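ABC transporter sugar binding protein (Xanthomonas axonopodis pv. citri, PDB 3UOR) probably binds maltose or related sugars in the periplasm as the solute-binding component of an ABC importer. Local coordinates at residues P190-L198 and V381-V392. Sequence-based numbering, arbitrary orientation.
Sequences PLNEFEQQL and VQEMRLVTERVV
Val381 sets its CG2 methyl squarely over the face of the Phe194 ring, a CH-pi contact 3.8 Å from the ring centroid and only 4° off the ring normal. The carboxylate carbon of Glu195 lies over the opposite face, and the Leu198 CD2 methyl meets the ring in plane at its edge. With chi1 at 68°, Phe194 CG stands between its own backbone N and carbonyl carbon, which turns the ring against the Val381 side chain. Gln382 comes across the ring obliquely, NE2 3.9 Å from Phe194 CD2, with its amide plane almost perpendicular to the ring.

Further apolar contacts run along the helix. Met384, extended until it bends at chi3, brings its CE methyl 3.8 Å from Phe194 CB and also close to Leu198 CB. Three turns on from Val381, Val392 receives the branched end of Leu191, CD2 coming 3.8 Å from Val392 CG2; Tyr234 of helix 221-235 touches both residues.

No clear direct hydrogen bond crosses the contact; one water joins the segments, donating to Leu191 O at 3.0 Å and hydrogen-bonding to Thr388 OG1 at 2.8 Å. Arg385 lays its chain beside the turn, and its guanidinium is held along the edge by bonds within its own helix: NE makes a weak bond to Gln382 OE1, and NH1 forms a salt bridge with Glu389 OE1 at 3.3 Å, its hydrogen bond weak. Arg393 pairs with the other carboxylate oxygen of Glu389.

On the loop side, a type I beta turn from Pro190 to Glu193 leads toward helix 195-202. The contact packs this turn and the residues of helix 195-202 that follow it against helix 377-394, joining parts of the chain far apart in sequence within the alpha/beta fold of a periplasmic solute-binding protein.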
loop_
_atom_site.group_PDB
_atom_site.type_symbol
_atom_site.label_atom_id
_atom_site.label_comp_id
_atom_site.label_asym_id
_atom_site.label_seq_id
_atom_site.Cartn_x
_atom_site.Cartn_y
_atom_site.Cartn_z
ATOM N N PRO A 190 -9.070 -12.666 0.015
ATOM C CA PRO A 190 -9.899 -12.794 1.225
ATOM C C PRO A 190 -10.903 -11.655 1.353
ATOM O O PRO A 190 -10.522 -10.502 1.238
ATOM C CB PRO A 190 -8.880 -12.743 2.363
ATOM C CG PRO A 190 -7.577 -13.130 1.732
ATOM C CD PRO A 190 -7.633 -12.595 0.324
ATOM N N LEU A 191 -12.169 -11.992 1.598
ATOM C CA LEU A 191 -13.264 -11.024 1.623
ATOM C C LEU A 191 -13.196 -10.003 2.768
ATOM O O LEU A 191 -13.892 -8.989 2.738
ATOM C CB LEU A 191 -14.598 -11.771 1.674
ATOM C CG LEU A 191 -15.020 -12.416 0.352
ATOM C CD1 LEU A 191 -16.189 -13.373 0.543
ATOM C CD2 LEU A 191 -15.367 -11.338 -0.667
ATOM N N ASN A 192 -12.364 -10.275 3.769
ATOM C CA ASN A 192 -12.185 -9.362 4.896
ATOM C C ASN A 192 -11.164 -8.256 4.609
ATOM O O ASN A 192 -10.986 -7.352 5.422
ATOM C CB ASN A 192 -11.730 -10.136 6.138
ATOM C CG ASN A 192 -10.431 -10.880 5.903
ATOM O OD1 ASN A 192 -10.392 -11.854 5.149
ATOM N ND2 ASN A 192 -9.352 -10.413 6.527
ATOM N N GLU A 193 -10.473 -8.343 3.475
ATOM C CA GLU A 193 -9.472 -7.336 3.109
ATOM C C GLU A 193 -10.069 -6.376 2.096
ATOM O O GLU A 193 -10.856 -6.779 1.248
ATOM C CB GLU A 193 -8.210 -8.014 2.552
ATOM C CG GLU A 193 -7.603 -9.016 3.549
ATOM C CD GLU A 193 -6.414 -9.798 3.009
ATOM O OE1 GLU A 193 -6.106 -9.711 1.796
ATOM O OE2 GLU A 193 -5.788 -10.518 3.814
ATOM N N PHE A 194 -9.710 -5.102 2.191
ATOM C CA PHE A 194 -10.220 -4.111 1.255
ATOM C C PHE A 194 -9.265 -3.780 0.084
ATOM O O PHE A 194 -9.671 -3.133 -0.883
ATOM C CB PHE A 194 -10.548 -2.823 2.012
ATOM C CG PHE A 194 -9.332 -2.107 2.563
ATOM C CD1 PHE A 194 -8.576 -1.278 1.753
ATOM C CD2 PHE A 194 -8.953 -2.260 3.894
ATOM C CE1 PHE A 194 -7.460 -0.606 2.253
ATOM C CE2 PHE A 194 -7.845 -1.587 4.409
ATOM C CZ PHE A 194 -7.095 -0.758 3.584
ATOM N N GLU A 195 -8.005 -4.205 0.172
ATOM C CA GLU A 195 -6.985 -3.737 -0.772
ATOM C C GLU A 195 -7.230 -4.183 -2.212
ATOM O O GLU A 195 -6.912 -3.456 -3.163
ATOM C CB GLU A 195 -5.566 -4.115 -0.303
ATOM C CG GLU A 195 -5.070 -3.315 0.901
ATOM C CD GLU A 195 -5.499 -3.906 2.251
ATOM O OE1 GLU A 195 -6.333 -4.828 2.275
ATOM O OE2 GLU A 195 -5.006 -3.444 3.300
ATOM N N GLN A 196 -7.814 -5.366 -2.381
ATOM C CA GLN A 196 -8.067 -5.879 -3.726
ATOM C C GLN A 196 -9.116 -5.027 -4.469
ATOM O O GLN A 196 -8.856 -4.559 -5.576
ATOM C CB GLN A 196 -8.507 -7.339 -3.671
ATOM C CG GLN A 196 -7.469 -8.287 -3.067
ATOM C CD GLN A 196 -7.550 -8.345 -1.565
ATOM O OE1 GLN A 196 -8.257 -7.554 -0.946
ATOM N NE2 GLN A 196 -6.835 -9.288 -0.967
ATOM N N GLN A 197 -10.285 -4.809 -3.858
ATOM C CA GLN A 197 -11.347 -3.994 -4.467
ATOM C C GLN A 197 -10.788 -2.624 -4.699
ATOM O O GLN A 197 -11.019 -2.010 -5.741
ATOM C CB GLN A 197 -12.571 -3.806 -3.525
ATOM C CG GLN A 197 -13.120 -5.071 -2.943
ATOM C CD GLN A 197 -12.414 -5.489 -1.656
ATOM O OE1 GLN A 197 -11.254 -5.955 -1.680
ATOM N NE2 GLN A 197 -13.122 -5.339 -0.514
ATOM N N LEU A 198 -10.095 -2.110 -3.686
ATOM C CA LEU A 198 -9.535 -0.766 -3.794
ATOM C C LEU A 198 -8.564 -0.665 -4.991
ATOM O O LEU A 198 -8.622 0.299 -5.758
ATOM C CB LEU A 198 -8.854 -0.348 -2.490
ATOM C CG LEU A 198 -8.120 0.992 -2.550
ATOM C CD1 LEU A 198 -9.103 2.100 -2.890
ATOM C CD2 LEU A 198 -7.451 1.289 -1.207
ATOM N N VAL A 381 -12.933 3.150 3.659
ATOM C CA VAL A 381 -12.659 1.855 3.042
ATOM C C VAL A 381 -13.163 0.711 3.875
ATOM O O VAL A 381 -13.469 -0.332 3.320
ATOM C CB VAL A 381 -11.175 1.582 2.637
ATOM C CG1 VAL A 381 -10.741 2.510 1.553
ATOM C CG2 VAL A 381 -10.266 1.647 3.819
ATOM N N GLN A 382 -13.241 0.885 5.195
ATOM C CA GLN A 382 -13.902 -0.119 6.017
ATOM C C GLN A 382 -15.371 -0.286 5.620
ATOM O O GLN A 382 -15.849 -1.405 5.526
ATOM C CB GLN A 382 -13.777 0.174 7.518
ATOM C CG GLN A 382 -12.359 -0.052 8.092
ATOM C CD GLN A 382 -11.691 -1.344 7.589
ATOM O OE1 GLN A 382 -12.350 -2.368 7.383
ATOM N NE2 GLN A 382 -10.376 -1.292 7.399
ATOM N N GLU A 383 -16.096 0.810 5.402
ATOM C CA GLU A 383 -17.476 0.688 4.909
ATOM C C GLU A 383 -17.492 -0.003 3.545
ATOM O O GLU A 383 -18.307 -0.882 3.306
ATOM C CB GLU A 383 -18.162 2.047 4.786
ATOM C CG GLU A 383 -18.336 2.771 6.117
ATOM C CD GLU A 383 -19.260 2.011 7.056
ATOM O OE1 GLU A 383 -20.218 1.383 6.562
ATOM O OE2 GLU A 383 -19.013 2.040 8.269
ATOM N N MET A 384 -16.566 0.374 2.663
ATOM C CA MET A 384 -16.580 -0.164 1.317
ATOM C C MET A 384 -16.488 -1.674 1.407
ATOM O O MET A 384 -17.194 -2.388 0.718
ATOM C CB MET A 384 -15.398 0.352 0.488
ATOM C CG MET A 384 -15.164 -0.455 -0.808
ATOM S SD MET A 384 -13.667 0.082 -1.633
ATOM C CE MET A 384 -12.469 -0.755 -0.599
ATOM N N ARG A 385 -15.598 -2.156 2.255
ATOM C CA ARG A 385 -15.346 -3.576 2.330
ATOM C C ARG A 385 -16.548 -4.324 2.945
ATOM O O ARG A 385 -16.849 -5.461 2.563
ATOM C CB ARG A 385 -14.107 -3.806 3.173
ATOM C CG ARG A 385 -13.804 -5.241 3.367
ATOM C CD ARG A 385 -12.854 -5.421 4.507
ATOM N NE ARG A 385 -13.461 -5.222 5.820
ATOM C CZ ARG A 385 -14.467 -5.947 6.294
ATOM N NH1 ARG A 385 -15.036 -6.897 5.544
ATOM N NH2 ARG A 385 -14.919 -5.702 7.515
ATOM N N LEU A 386 -17.232 -3.691 3.894
ATOM C CA LEU A 386 -18.389 -4.333 4.521
ATOM C C LEU A 386 -19.475 -4.534 3.492
ATOM O O LEU A 386 -20.142 -5.558 3.463
ATOM C CB LEU A 386 -18.950 -3.491 5.670
ATOM C CG LEU A 386 -18.109 -3.466 6.944
ATOM C CD1 LEU A 386 -18.778 -2.607 8.018
ATOM C CD2 LEU A 386 -17.888 -4.882 7.449
ATOM N N VAL A 387 -19.660 -3.533 2.651
ATOM C CA VAL A 387 -20.684 -3.581 1.621
ATOM C C VAL A 387 -20.328 -4.604 0.566
ATOM O O VAL A 387 -21.182 -5.358 0.119
ATOM C CB VAL A 387 -20.871 -2.218 0.966
ATOM C CG1 VAL A 387 -21.551 -2.371 -0.349
ATOM C CG2 VAL A 387 -21.688 -1.322 1.877
ATOM N N THR A 388 -19.060 -4.664 0.172
ATOM C CA THR A 388 -18.702 -5.576 -0.913
ATOM C C THR A 388 -18.804 -7.039 -0.473
ATOM O O THR A 388 -19.187 -7.901 -1.254
ATOM C CB THR A 388 -17.297 -5.282 -1.497
ATOM O OG1 THR A 388 -16.312 -5.444 -0.467
ATOM C CG2 THR A 388 -17.238 -3.862 -2.016
ATOM N N GLU A 389 -18.463 -7.322 0.777
ATOM C CA GLU A 389 -18.599 -8.683 1.265
ATOM C C GLU A 389 -20.078 -9.087 1.265
ATOM O O GLU A 389 -20.418 -10.250 1.055
ATOM C CB GLU A 389 -18.009 -8.809 2.653
ATOM C CG GLU A 389 -18.117 -10.190 3.248
ATOM C CD GLU A 389 -17.486 -10.257 4.619
ATOM O OE1 GLU A 389 -17.424 -9.205 5.297
ATOM O OE2 GLU A 389 -17.056 -11.350 5.025
ATOM N N ARG A 390 -20.959 -8.117 1.467
ATOM C CA ARG A 390 -22.392 -8.400 1.450
ATOM C C ARG A 390 -22.851 -8.683 0.026
ATOM O O ARG A 390 -23.679 -9.560 -0.209
ATOM C CB ARG A 390 -23.178 -7.224 2.014
ATOM C CG ARG A 390 -24.415 -7.623 2.777
ATOM C CD ARG A 390 -24.638 -6.637 3.911
ATOM N NE ARG A 390 -24.742 -5.281 3.385
ATOM C CZ ARG A 390 -24.260 -4.198 3.982
ATOM N NH1 ARG A 390 -23.626 -4.297 5.147
ATOM N NH2 ARG A 390 -24.417 -3.011 3.408
ATOM N N VAL A 391 -22.321 -7.916 -0.917
ATOM C CA VAL A 391 -22.573 -8.153 -2.322
ATOM C C VAL A 391 -22.115 -9.555 -2.707
ATOM O O VAL A 391 -22.870 -10.306 -3.336
ATOM C CB VAL A 391 -21.858 -7.121 -3.192
ATOM C CG1 VAL A 391 -21.764 -7.602 -4.647
ATOM C CG2 VAL A 391 -22.568 -5.790 -3.085
ATOM N N VAL A 392 -20.885 -9.913 -2.327
ATOM C CA VAL A 392 -20.351 -11.232 -2.668
ATOM C C VAL A 392 -21.095 -12.390 -1.987
ATOM O O VAL A 392 -21.461 -13.368 -2.630
ATOM C CB VAL A 392 -18.866 -11.363 -2.341
ATOM C CG1 VAL A 392 -18.387 -12.759 -2.678
ATOM C CG2 VAL A 392 -18.038 -10.295 -3.112
HETATM O O HOH W 1 -15.142 -7.840 0.274
#